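Local coordinates for DNA mismatch repair protein MUTS (Thermus aquaticus, PDB 1EWQ) that takes part in DNA mismatch repair, binding mismatched DNA, probably as the recognition step, and has a weak ATPase activity, at residues A136-D141 against R218-A223; W143-L148 against T158-K163; R324-L329 against P360-L365; G371-S376 against A521-E526. All coordinates share one frame; numbering follows the deposited sequence.

Contact 1. Residues A136-D141 against R218-A223; sequences AIATGD and RRARGA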
loop_
_atom_site.group_PDB
_atom_site.type_symbol
_atom_site.label_atom_id
_atom_site.label_comp_id
_atom_site.label_asym_id
_atom_site.label_seq_id
_atom_site.Cartn_x
_atom_site.Cartn_y
_atom_site.Cartn_z
ATOM N N ALA C 136 -26.261 -4.628 5.947
ATOM C CA ALA C 136 -27.020 -5.667 5.249
ATOM C C ALA C 136 -28.022 -5.011 4.300
ATOM O O ALA C 136 -28.745 -4.091 4.690
ATOM C CB ALA C 136 -27.749 -6.558 6.249
ATOM N N ILE C 137 -28.045 -5.503 3.062
ATOM C CA ILE C 137 -28.921 -5.012 2.003
ATOM C C ILE C 137 -29.798 -6.152 1.468
ATOM O O ILE C 137 -29.297 -7.239 1.148
ATOM C CB ILE C 137 -28.087 -4.456 0.812
ATOM C CG1 ILE C 137 -27.301 -3.210 1.252
ATOM C CG2 ILE C 137 -28.995 -4.149 -0.365
ATOM C CD1 ILE C 137 -26.252 -2.753 0.243
ATOM N N ALA C 138 -31.100 -5.902 1.366
ATOM C CA ALA C 138 -32.035 -6.901 0.857
ATOM C C ALA C 138 -33.166 -6.230 0.089
ATOM O O ALA C 138 -33.288 -5.006 0.094
ATOM C CB ALA C 138 -32.600 -7.722 2.009
ATOM N N THR C 139 -33.988 -7.038 -0.572
ATOM C CA THR C 139 -35.118 -6.523 -1.336
ATOM C C THR C 139 -36.417 -7.063 -0.767
ATOM O O THR C 139 -36.410 -7.963 0.063
ATOM C CB THR C 139 -35.037 -6.931 -2.810
ATOM O OG1 THR C 139 -35.101 -8.358 -2.911
ATOM C CG2 THR C 139 -33.747 -6.430 -3.429
ATOM N N GLY C 140 -37.540 -6.517 -1.215
ATOM C CA GLY C 140 -38.816 -6.980 -0.702
ATOM C C GLY C 140 -39.681 -5.802 -0.321
ATOM O O GLY C 140 -39.805 -5.462 0.858
ATOM N N ASP C 141 -40.279 -5.184 -1.337
ATOM C CA ASP C 141 -41.129 -4.013 -1.166
ATOM C C ASP C 141 -40.223 -2.815 -0.915
ATOM O O ASP C 141 -40.446 -2.033 0.013
ATOM C CB ASP C 141 -42.100 -4.200 0.011
ATOM C CG ASP C 141 -43.062 -5.355 -0.201
ATOM O OD1 ASP C 141 -43.573 -5.491 -1.338
ATOM O OD2 ASP C 141 -43.318 -6.118 0.763
ATOM N N ARG C 218 -36.904 -6.404 7.536
ATOM C CA ARG C 218 -36.908 -7.552 8.430
ATOM C C ARG C 218 -35.855 -8.558 7.990
ATOM O O ARG C 218 -35.248 -9.245 8.809
ATOM C CB ARG C 218 -38.269 -8.240 8.429
ATOM C CG ARG C 218 -39.364 -7.497 9.165
ATOM C CD ARG C 218 -40.521 -8.442 9.445
ATOM N NE ARG C 218 -41.097 -8.986 8.221
ATOM C CZ ARG C 218 -41.475 -10.255 8.078
ATOM N NH1 ARG C 218 -41.332 -11.115 9.080
ATOM N NH2 ARG C 218 -42.012 -10.661 6.938
ATOM N N ARG C 219 -35.638 -8.649 6.688
ATOM C CA ARG C 219 -34.654 -9.593 6.174
ATOM C C ARG C 219 -33.227 -9.111 6.441
ATOM O O ARG C 219 -32.391 -9.878 6.922
ATOM C CB ARG C 219 -34.872 -9.819 4.677
ATOM C CG ARG C 219 -36.267 -10.350 4.362
ATOM C CD ARG C 219 -36.438 -10.580 2.878
ATOM N NE ARG C 219 -35.561 -11.633 2.402
ATOM C CZ ARG C 219 -34.838 -11.555 1.293
ATOM N NH1 ARG C 219 -34.893 -10.461 0.542
ATOM N NH2 ARG C 219 -34.046 -12.564 0.945
ATOM N N ALA C 220 -32.956 -7.844 6.135
ATOM C CA ALA C 220 -31.625 -7.286 6.356
ATOM C C ALA C 220 -31.272 -7.387 7.840
ATOM O O ALA C 220 -30.166 -7.801 8.197
ATOM C CB ALA C 220 -31.582 -5.828 5.902
ATOM N N ARG C 221 -32.226 -7.020 8.694
ATOM C CA ARG C 221 -32.040 -7.065 10.134
ATOM C C ARG C 221 -31.753 -8.510 10.560
ATOM O O ARG C 221 -30.854 -8.770 11.377
ATOM C CB ARG C 221 -33.302 -6.523 10.810
ATOM C CG ARG C 221 -33.214 -6.284 12.308
ATOM C CD ARG C 221 -34.337 -5.347 12.763
ATOM N NE ARG C 221 -35.641 -5.947 12.520
ATOM C CZ ARG C 221 -36.751 -5.264 12.259
ATOM N NH1 ARG C 221 -36.731 -3.941 12.201
ATOM N NH2 ARG C 221 -37.890 -5.913 12.057
ATOM N N GLY C 222 -32.503 -9.449 9.991
ATOM C CA GLY C 222 -32.299 -10.848 10.319
ATOM C C GLY C 222 -30.880 -11.251 9.984
ATOM O O GLY C 222 -30.210 -11.954 10.754
ATOM N N ALA C 223 -30.413 -10.789 8.828
ATOM C CA ALA C 223 -29.062 -11.093 8.383
ATOM C C ALA C 223 -28.029 -10.569 9.375
ATOM O O ALA C 223 -27.102 -11.288 9.749
ATOM C CB ALA C 223 -28.817 -10.492 7.008
#
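A136 and A220 set the apolar half of this contact, two methyl groups whose CB atoms lie 3.9 Å apart where a strand packs against a helix. Each methyl also rests on the other residue's backbone: A136 CB comes to 3.3 Å from A220 O, and A220 CB packs against A136 O. One turn further along the helix, A223 CB touches A136 CB at 4.1 Å, while A138 CB sits beside A220 and is met by R219 CB and, a little closer, R219 NH1. With only methyls at A136, A138, A220 and A223, the axes of strand 136-139 and helix 218-223 come to 7.1 Å, running roughly antiparallel at 147°. This is the layered packing of an alpha/beta domain: helix 215-232 covers one side of the mixed sheet within MutS domain II, and I137 turns to the other side, against helix 163-173. The polar part belongs to R219. Its chain bends at chi3 (65°), and NH1 donates to T139 O over 3.0 Å, the oxygen lying nearly in the guanidinium plane although the N-H...O angle is only 142°. NH2 forms a salt bridge with E183, whose carboxylate also bonds T139 OG1, so the side chains of T139 and R219 share one acid. An alanine in place of R219 would probably leave T139 O without this donor and E183 without its cationic mate.

Contact 2. Residues W143-L148 against T158-K163; sequences WGLAFL and TVLKSK
A beta hairpin, built from strands 143-149 and 154-160, brings W143 opposite L160 and L145 opposite T158 as antiparallel hydrogen-bonded pairs, with G144 and V159 forming the non-hydrogen-bonded pair between them. Four backbone bonds hold the two edges together. W143 N donates to L160 O at 2.8 Å and L160 N returns a bond to W143 O at 2.9 Å; L145 N reaches T158 O at 3.0 Å, and T158 N reaches L145 O at 2.8 Å. Between the two rings of bonds, the V159 CA hydrogen points at W143 O, a CA-H...O contact of 3.2 Å. The side chains of W143, L145, T158 and L160 share a face of the sheet, where L160 CD1 packs on L145 CB at 4.0 Å. Beyond the last pair the indole of W143 takes over. Its CG lies anti to the carbonyl carbon (chi1 -65°), and the ring runs alongside K163, both side chains pointing the same way. K163 CA stands over the five-membered ring, 4.2 Å from its centroid, in a CH-pi contact displaced toward the rim, while CB and CG of K163 line CZ2. L160 O and K161 O meet the ring at its edge. K163 NZ continues to a salt bridge with E193, and helix 163-173, whose N-cap is S162, covers L145 and W143 through L166. The whole is an antiparallel hairpin in the mixed sheet of MutS domain II, whose second strand leads directly into helix 163-173 packed on one face, as in an alpha/beta domain.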
loop_
_atom_site.group_PDB
_atom_site.type_symbol
_atom_site.label_atom_id
_atom_site.label_comp_id
_atom_site.label_asym_id
_atom_site.label_seq_id
_atom_site.Cartn_x
_atom_site.Cartn_y
_atom_site.Cartn_z
ATOM N N TRP C 143 -35.877 -1.226 -1.140
ATOM C CA TRP C 143 -34.530 -1.645 -0.777
ATOM C C TRP C 143 -34.323 -1.514 0.735
ATOM O O TRP C 143 -34.325 -0.404 1.278
ATOM C CB TRP C 143 -33.473 -0.812 -1.511
ATOM C CG TRP C 143 -33.463 -0.986 -3.010
ATOM C CD1 TRP C 143 -34.197 -0.284 -3.921
ATOM C CD2 TRP C 143 -32.671 -1.914 -3.765
ATOM N NE1 TRP C 143 -33.908 -0.712 -5.198
ATOM C CE2 TRP C 143 -32.976 -1.711 -5.131
ATOM C CE3 TRP C 143 -31.731 -2.898 -3.422
ATOM C CZ2 TRP C 143 -32.377 -2.456 -6.154
ATOM C CZ3 TRP C 143 -31.134 -3.643 -4.444
ATOM C CH2 TRP C 143 -31.462 -3.413 -5.794
ATOM N N GLY C 144 -34.155 -2.651 1.410
ATOM C CA GLY C 144 -33.931 -2.646 2.843
ATOM C C GLY C 144 -32.446 -2.522 3.143
ATOM O O GLY C 144 -31.637 -3.247 2.582
ATOM N N LEU C 145 -32.092 -1.601 4.031
ATOM C CA LEU C 145 -30.696 -1.366 4.395
ATOM C C LEU C 145 -30.646 -1.258 5.916
ATOM O O LEU C 145 -31.370 -0.448 6.505
ATOM C CB LEU C 145 -30.230 -0.044 3.778
ATOM C CG LEU C 145 -28.757 0.301 3.516
ATOM C CD1 LEU C 145 -28.581 1.800 3.722
ATOM C CD2 LEU C 145 -27.830 -0.470 4.411
ATOM N N ALA C 146 -29.807 -2.076 6.552
ATOM C CA ALA C 146 -29.684 -2.041 8.009
ATOM C C ALA C 146 -28.230 -2.097 8.439
ATOM O O ALA C 146 -27.396 -2.718 7.788
ATOM C CB ALA C 146 -30.461 -3.187 8.643
ATOM N N PHE C 147 -27.932 -1.427 9.545
ATOM C CA PHE C 147 -26.585 -1.384 10.074
ATOM C C PHE C 147 -26.554 -1.867 11.511
ATOM O O PHE C 147 -27.530 -1.744 12.252
ATOM C CB PHE C 147 -26.035 0.047 10.053
ATOM C CG PHE C 147 -25.972 0.658 8.689
ATOM C CD1 PHE C 147 -26.970 1.505 8.253
ATOM C CD2 PHE C 147 -24.902 0.386 7.838
ATOM C CE1 PHE C 147 -26.915 2.081 6.980
ATOM C CE2 PHE C 147 -24.839 0.953 6.573
ATOM C CZ PHE C 147 -25.848 1.802 6.143
ATOM N N LEU C 148 -25.414 -2.415 11.894
ATOM C CA LEU C 148 -25.197 -2.872 13.254
ATOM C C LEU C 148 -23.745 -2.589 13.595
ATOM O O LEU C 148 -22.851 -2.891 12.804
ATOM C CB LEU C 148 -25.450 -4.378 13.407
ATOM C CG LEU C 148 -25.050 -4.948 14.780
ATOM C CD1 LEU C 148 -25.901 -4.303 15.895
ATOM C CD2 LEU C 148 -25.241 -6.471 14.790
ATOM N N THR C 158 -33.347 1.363 7.364
ATOM C CA THR C 158 -34.390 2.084 6.665
ATOM C C THR C 158 -34.709 1.399 5.339
ATOM O O THR C 158 -34.065 0.426 4.951
ATOM C CB THR C 158 -33.947 3.544 6.388
ATOM O OG1 THR C 158 -35.032 4.274 5.806
ATOM C CG2 THR C 158 -32.772 3.569 5.430
ATOM N N VAL C 159 -35.723 1.900 4.652
ATOM C CA VAL C 159 -36.081 1.355 3.361
ATOM C C VAL C 159 -35.954 2.509 2.385
ATOM O O VAL C 159 -36.275 3.647 2.722
ATOM C CB VAL C 159 -37.525 0.802 3.343
ATOM C CG1 VAL C 159 -37.900 0.386 1.928
ATOM C CG2 VAL C 159 -37.635 -0.399 4.265
ATOM N N LEU C 160 -35.450 2.224 1.191
ATOM C CA LEU C 160 -35.289 3.251 0.176
ATOM C C LEU C 160 -36.007 2.797 -1.080
ATOM O O LEU C 160 -36.140 1.601 -1.323
ATOM C CB LEU C 160 -33.807 3.490 -0.097
ATOM C CG LEU C 160 -33.108 3.909 1.194
ATOM C CD1 LEU C 160 -32.213 2.778 1.674
ATOM C CD2 LEU C 160 -32.322 5.177 0.974
ATOM N N LYS C 161 -36.474 3.753 -1.874
ATOM C CA LYS C 161 -37.217 3.444 -3.091
ATOM C C LYS C 161 -36.376 3.110 -4.304
ATOM O O LYS C 161 -36.783 2.297 -5.136
ATOM C CB LYS C 161 -38.153 4.602 -3.427
ATOM C CG LYS C 161 -37.767 5.901 -2.748
ATOM C CD LYS C 161 -36.353 6.345 -3.124
ATOM C CE LYS C 161 -35.725 7.056 -1.945
ATOM N NZ LYS C 161 -35.866 6.176 -0.762
ATOM N N SER C 162 -35.207 3.725 -4.420
ATOM C CA SER C 162 -34.354 3.458 -5.568
ATOM C C SER C 162 -33.013 2.866 -5.163
ATOM O O SER C 162 -32.659 2.821 -3.981
ATOM C CB SER C 162 -34.139 4.737 -6.389
ATOM O OG SER C 162 -33.442 5.729 -5.658
ATOM N N LYS C 163 -32.280 2.392 -6.165
ATOM C CA LYS C 163 -30.971 1.797 -5.960
ATOM C C LYS C 163 -29.993 2.930 -5.681
ATOM O O LYS C 163 -29.054 2.786 -4.896
ATOM C CB LYS C 163 -30.569 1.037 -7.221
ATOM C CG LYS C 163 -29.326 0.188 -7.098
ATOM C CD LYS C 163 -29.141 -0.633 -8.370
ATOM C CE LYS C 163 -29.153 0.273 -9.602
ATOM N NZ LYS C 163 -28.922 -0.478 -10.858
#

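Contact 3. Residues R324-L329 against P360-L365; sequences RLLYRL and PELRAL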
loop_
_atom_site.group_PDB
_atom_site.type_symbol
_atom_site.label_atom_id
_atom_site.label_comp_id
_atom_site.label_asym_id
_atom_site.label_seq_id
_atom_site.Cartn_x
_atom_site.Cartn_y
_atom_site.Cartn_z
ATOM N N ARG C 324 -10.044 19.384 29.299
ATOM C CA ARG C 324 -8.901 18.851 30.036
ATOM C C ARG C 324 -9.330 17.534 30.675
ATOM O O ARG C 324 -8.639 16.519 30.568
ATOM C CB ARG C 324 -8.483 19.825 31.152
ATOM C CG ARG C 324 -7.011 20.203 31.170
ATOM C CD ARG C 324 -6.609 20.797 32.528
ATOM N NE ARG C 324 -7.467 21.913 32.914
ATOM C CZ ARG C 324 -7.526 23.077 32.269
ATOM N NH1 ARG C 324 -6.768 23.296 31.199
ATOM N NH2 ARG C 324 -8.370 24.018 32.679
ATOM N N LEU C 325 -10.483 17.559 31.341
ATOM C CA LEU C 325 -10.998 16.370 32.017
ATOM C C LEU C 325 -11.378 15.255 31.046
ATOM O O LEU C 325 -11.052 14.090 31.291
ATOM C CB LEU C 325 -12.192 16.740 32.914
ATOM C CG LEU C 325 -11.792 17.561 34.156
ATOM C CD1 LEU C 325 -13.016 18.175 34.813
ATOM C CD2 LEU C 325 -11.030 16.664 35.143
ATOM N N LEU C 326 -12.049 15.610 29.950
ATOM C CA LEU C 326 -12.460 14.624 28.951
ATOM C C LEU C 326 -11.271 13.885 28.347
ATOM O O LEU C 326 -11.366 12.711 28.011
ATOM C CB LEU C 326 -13.246 15.296 27.828
ATOM C CG LEU C 326 -14.626 15.829 28.194
ATOM C CD1 LEU C 326 -15.250 16.491 26.965
ATOM C CD2 LEU C 326 -15.497 14.681 28.715
ATOM N N TYR C 327 -10.152 14.585 28.213
ATOM C CA TYR C 327 -8.941 14.005 27.651
ATOM C C TYR C 327 -8.615 12.649 28.269
ATOM O O TYR C 327 -8.096 11.764 27.599
ATOM C CB TYR C 327 -7.764 14.960 27.873
ATOM C CG TYR C 327 -6.459 14.505 27.257
ATOM C CD1 TYR C 327 -6.154 14.784 25.921
ATOM C CD2 TYR C 327 -5.533 13.791 28.005
ATOM C CE1 TYR C 327 -4.956 14.358 25.352
ATOM C CE2 TYR C 327 -4.336 13.360 27.446
ATOM C CZ TYR C 327 -4.053 13.649 26.120
ATOM O OH TYR C 327 -2.856 13.227 25.588
ATOM N N ARG C 328 -8.919 12.485 29.551
ATOM C CA ARG C 328 -8.623 11.226 30.223
ATOM C C ARG C 328 -9.813 10.273 30.267
ATOM O O ARG C 328 -9.737 9.232 30.914
ATOM C CB ARG C 328 -8.136 11.482 31.657
ATOM C CG ARG C 328 -6.761 12.153 31.769
ATOM C CD ARG C 328 -6.422 12.478 33.223
ATOM N NE ARG C 328 -6.174 11.291 34.051
ATOM C CZ ARG C 328 -4.989 10.691 34.178
ATOM N NH1 ARG C 328 -3.924 11.164 33.533
ATOM N NH2 ARG C 328 -4.863 9.613 34.949
ATOM N N LEU C 329 -10.900 10.606 29.576
ATOM C CA LEU C 329 -12.086 9.748 29.605
ATOM C C LEU C 329 -12.056 8.586 28.606
ATOM O O LEU C 329 -11.966 8.788 27.395
ATOM C CB LEU C 329 -13.346 10.582 29.363
ATOM C CG LEU C 329 -14.647 9.939 29.830
ATOM C CD1 LEU C 329 -14.681 9.962 31.346
ATOM C CD2 LEU C 329 -15.849 10.676 29.258
ATOM N N PRO C 360 -17.048 12.785 38.733
ATOM C CA PRO C 360 -17.419 13.766 39.758
ATOM C C PRO C 360 -16.815 15.153 39.538
ATOM O O PRO C 360 -17.408 16.158 39.919
ATOM C CB PRO C 360 -16.948 13.112 41.053
ATOM C CG PRO C 360 -15.849 12.204 40.608
ATOM C CD PRO C 360 -16.384 11.620 39.342
ATOM N N GLU C 361 -15.640 15.207 38.920
ATOM C CA GLU C 361 -14.992 16.486 38.645
ATOM C C GLU C 361 -15.751 17.227 37.538
ATOM O O GLU C 361 -15.939 18.441 37.604
ATOM C CB GLU C 361 -13.536 16.262 38.230
ATOM C CG GLU C 361 -12.695 15.524 39.268
ATOM C CD GLU C 361 -11.248 15.355 38.833
ATOM O OE1 GLU C 361 -10.527 16.373 38.726
ATOM O OE2 GLU C 361 -10.832 14.202 38.591
ATOM N N LEU C 362 -16.178 16.489 36.517
ATOM C CA LEU C 362 -16.940 17.081 35.421
ATOM C C LEU C 362 -18.279 17.544 35.973
ATOM O O LEU C 362 -18.745 18.639 35.668
ATOM C CB LEU C 362 -17.190 16.055 34.316
ATOM C CG LEU C 362 -16.052 15.724 33.359
ATOM C CD1 LEU C 362 -16.420 14.492 32.557
ATOM C CD2 LEU C 362 -15.781 16.911 32.449
ATOM N N ARG C 363 -18.894 16.694 36.790
ATOM C CA ARG C 363 -20.180 17.022 37.384
ATOM C C ARG C 363 -20.062 18.334 38.153
ATOM O O ARG C 363 -20.978 19.151 38.147
ATOM C CB ARG C 363 -20.647 15.897 38.317
ATOM C CG ARG C 363 -22.101 16.035 38.721
ATOM C CD ARG C 363 -22.700 14.726 39.223
ATOM N NE ARG C 363 -24.141 14.700 38.969
ATOM C CZ ARG C 363 -24.983 13.784 39.437
ATOM N NH1 ARG C 363 -24.548 12.793 40.202
ATOM N NH2 ARG C 363 -26.267 13.852 39.120
ATOM N N ALA C 364 -18.919 18.538 38.797
ATOM C CA ALA C 364 -18.688 19.756 39.560
ATOM C C ALA C 364 -18.612 20.986 38.658
ATOM O O ALA C 364 -19.042 22.071 39.045
ATOM C CB ALA C 364 -17.406 19.626 40.369
ATOM N N LEU C 365 -18.066 20.817 37.456
ATOM C CA LEU C 365 -17.929 21.930 36.513
ATOM C C LEU C 365 -19.215 22.264 35.769
ATOM O O LEU C 365 -19.573 23.428 35.628
ATOM C CB LEU C 365 -16.833 21.634 35.489
ATOM C CG LEU C 365 -15.381 21.735 35.946
ATOM C CD1 LEU C 365 -14.472 21.220 34.843
ATOM C CD2 LEU C 365 -15.047 23.177 36.280
#
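L325 makes most of this helix-to-helix contact, and its side chain spreads over E361, L362 and L365 of helix 346-366. At the root, CB lies 3.6 Å from L362 CD2, with L362 CG a little farther off; the two leucines slide past each other in opposite directions, so the base of one meets the tip of the other. The first torsion places CG anti to the carbonyl carbon (chi1 -70°), and from there the two methyls part company. CD1 advances to L365 CD1, tip to tip at 3.4 Å, closer than carbons usually approach, and it also touches L362 CD2 at 3.9 Å and E361 CB at 4.0 Å. The other methyl goes to the acid: L325 CD2 rests 3.6 Å from E361 OE1 and near E361 CD, a van der Waals contact of the methyl with the carboxylate. The interface is thus purely van der Waals, with no hydrogen bond across it. It belongs to the all-helical packing of MutS domain III, where segment 324-329, on helix 316-326 and the turn that follows, lies against the last turns of helix 346-366, and I358 of that helix adds to the cover over L325. L326, the next residue, turns its own tip inward, and its CD2 meets L362 CD1 at 4.0 Å with the two side chains at about a right angle. L362 is therefore gripped twice from segment 324-329, its CD2 by L325 and its CD1 by L326. Helix 514-540 closes in on the same leucines, with L524 touching L362 and D528 touching L326.

Contact 4. Residues G371-S376 against A521-E526; sequences GLPDLS and ARILAE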
loop_
_atom_site.group_PDB
_atom_site.type_symbol
_atom_site.label_atom_id
_atom_site.label_comp_id
_atom_site.label_asym_id
_atom_site.label_seq_id
_atom_site.Cartn_x
_atom_site.Cartn_y
_atom_site.Cartn_z
ATOM N N GLY C 371 -27.308 15.927 34.283
ATOM C CA GLY C 371 -27.952 14.639 34.465
ATOM C C GLY C 371 -26.962 13.497 34.564
ATOM O O GLY C 371 -27.345 12.330 34.539
ATOM N N LEU C 372 -25.681 13.830 34.672
ATOM C CA LEU C 372 -24.647 12.812 34.784
ATOM C C LEU C 372 -24.934 11.911 35.969
ATOM O O LEU C 372 -25.181 12.382 37.079
ATOM C CB LEU C 372 -23.271 13.455 34.947
ATOM C CG LEU C 372 -22.578 13.911 33.663
ATOM C CD1 LEU C 372 -21.290 14.651 34.014
ATOM C CD2 LEU C 372 -22.273 12.706 32.780
ATOM N N PRO C 373 -24.924 10.593 35.741
ATOM C CA PRO C 373 -25.178 9.577 36.767
ATOM C C PRO C 373 -24.138 9.595 37.881
ATOM O O PRO C 373 -22.969 9.890 37.640
ATOM C CB PRO C 373 -25.114 8.269 35.983
ATOM C CG PRO C 373 -25.530 8.679 34.598
ATOM C CD PRO C 373 -24.801 9.978 34.409
ATOM N N ASP C 374 -24.571 9.295 39.102
ATOM C CA ASP C 374 -23.645 9.224 40.226
ATOM C C ASP C 374 -23.249 7.758 40.319
ATOM O O ASP C 374 -24.085 6.895 40.588
ATOM C CB ASP C 374 -24.300 9.653 41.541
ATOM C CG ASP C 374 -23.344 9.547 42.734
ATOM O OD1 ASP C 374 -23.775 9.829 43.873
ATOM O OD2 ASP C 374 -22.159 9.185 42.539
ATOM N N LEU C 375 -21.975 7.482 40.079
ATOM C CA LEU C 375 -21.469 6.124 40.118
ATOM C C LEU C 375 -20.350 5.986 41.142
ATOM O O LEU C 375 -19.536 5.067 41.064
ATOM C CB LEU C 375 -20.961 5.735 38.728
ATOM C CG LEU C 375 -22.058 5.577 37.673
ATOM C CD1 LEU C 375 -21.465 5.532 36.281
ATOM C CD2 LEU C 375 -22.839 4.319 37.973
ATOM N N SER C 376 -20.311 6.900 42.107
ATOM C CA SER C 376 -19.265 6.850 43.120
ATOM C C SER C 376 -19.240 5.498 43.831
ATOM O O SER C 376 -18.173 4.997 44.166
ATOM C CB SER C 376 -19.418 7.997 44.130
ATOM O OG SER C 376 -20.704 8.021 44.709
ATOM N N ALA C 521 -22.034 8.104 29.071
ATOM C CA ALA C 521 -21.311 8.195 27.813
ATOM C C ALA C 521 -22.027 9.072 26.788
ATOM O O ALA C 521 -21.374 9.826 26.062
ATOM C CB ALA C 521 -21.076 6.794 27.236
ATOM N N ARG C 522 -23.357 8.984 26.719
ATOM C CA ARG C 522 -24.117 9.798 25.756
ATOM C C ARG C 522 -24.016 11.282 26.085
ATOM O O ARG C 522 -23.753 12.108 25.211
ATOM C CB ARG C 522 -25.605 9.417 25.732
ATOM C CG ARG C 522 -25.867 7.950 25.577
ATOM C CD ARG C 522 -27.345 7.654 25.302
ATOM N NE ARG C 522 -27.599 6.213 25.396
ATOM C CZ ARG C 522 -28.086 5.611 26.475
ATOM N NH1 ARG C 522 -28.384 6.320 27.553
ATOM N NH2 ARG C 522 -28.260 4.298 26.481
ATOM N N ILE C 523 -24.240 11.607 27.353
ATOM C CA ILE C 523 -24.187 12.983 27.827
ATOM C C ILE C 523 -22.826 13.606 27.553
ATOM O O ILE C 523 -22.725 14.667 26.939
ATOM C CB ILE C 523 -24.482 13.043 29.343
ATOM C CG1 ILE C 523 -25.940 12.649 29.591
ATOM C CG2 ILE C 523 -24.192 14.433 29.879
ATOM C CD1 ILE C 523 -26.319 12.503 31.063
ATOM N N LEU C 524 -21.776 12.931 28.002
ATOM C CA LEU C 524 -20.424 13.438 27.818
ATOM C C LEU C 524 -20.017 13.508 26.356
ATOM O O LEU C 524 -19.213 14.362 25.974
ATOM C CB LEU C 524 -19.436 12.587 28.613
ATOM C CG LEU C 524 -19.735 12.652 30.111
ATOM C CD1 LEU C 524 -18.729 11.815 30.893
ATOM C CD2 LEU C 524 -19.706 14.113 30.567
ATOM N N ALA C 525 -20.565 12.619 25.536
ATOM C CA ALA C 525 -20.244 12.637 24.111
ATOM C C ALA C 525 -20.773 13.953 23.534
ATOM O O ALA C 525 -20.081 14.652 22.793
ATOM C CB ALA C 525 -20.895 11.451 23.394
ATOM N N GLU C 526 -22.006 14.289 23.888
ATOM C CA GLU C 526 -22.607 15.519 23.395
ATOM C C GLU C 526 -21.817 16.744 23.847
ATOM O O GLU C 526 -21.488 17.614 23.044
ATOM C CB GLU C 526 -24.059 15.625 23.868
ATOM C CG GLU C 526 -25.025 15.882 22.732
ATOM C CD GLU C 526 -26.460 15.999 23.190
ATOM O OE1 GLU C 526 -26.988 15.024 23.773
ATOM O OE2 GLU C 526 -27.054 17.073 22.962
#
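The first torsion of L372 (chi1 -83°) sets its CG anti to the carbonyl carbon, and the second (chi2 174°) sends CD1 out in extended fashion, while CD2 is carried into the angle between I523 and L524. There CD2 lies 3.7 Å from L524 CD2 and equally close to L524 CG, and it meets I523 CG2 at 3.9 Å. The L372 and L524 side chains cross at about a right angle, and both methyls of L372 touch L524 CD2, with L372 CD1 at 3.8 Å from L524 CD2. I523 works from the other end: its CD1 reaches 3.6 Å from G371 O, so that the tip of the isoleucine touches the loop backbone, and comes near the ring of P373 at CD. No hydrogen bond crosses the contact. An alanine in place of L372 would probably open a gap over I523 and L524, leaving I523 CG2 without CG and CD2 and L524 CD2 without either methyl. Farther along the loop, D374 OD2 takes two bonds from S376, one from OG at 2.9 Å and one from the backbone N at 3.0 Å, the latter nearly straight at 168°. Both donors approach from the same face of the carboxylate. The bond to the backbone N makes an Asx turn, leading into helix 376-385, and the whole segment is a connecting loop packed on helix 514-540 within the helical framework of MutS domain III.

In the fold
The four contacts fall into two neighbouring pairs. Contacts 1 and 2, centres about 8 Å apart, share one mixed sheet, with strands 134-139 and 143-149 side by side in it, and contact 2 is nested inside the chain loop closed by contact 1. Contacts 3 and 4, centres about 10 Å apart, come later, in series, in MutS domain III, where L329 touches L524 of helix 514-540 and R363 packs on the loop at L372 and D374. The pairs lie about 33 to 42 Å apart between centres. The nearest atoms of all four are about 28 Å or more from the bound DNA, so they describe the build of two domains rather than mismatch reading.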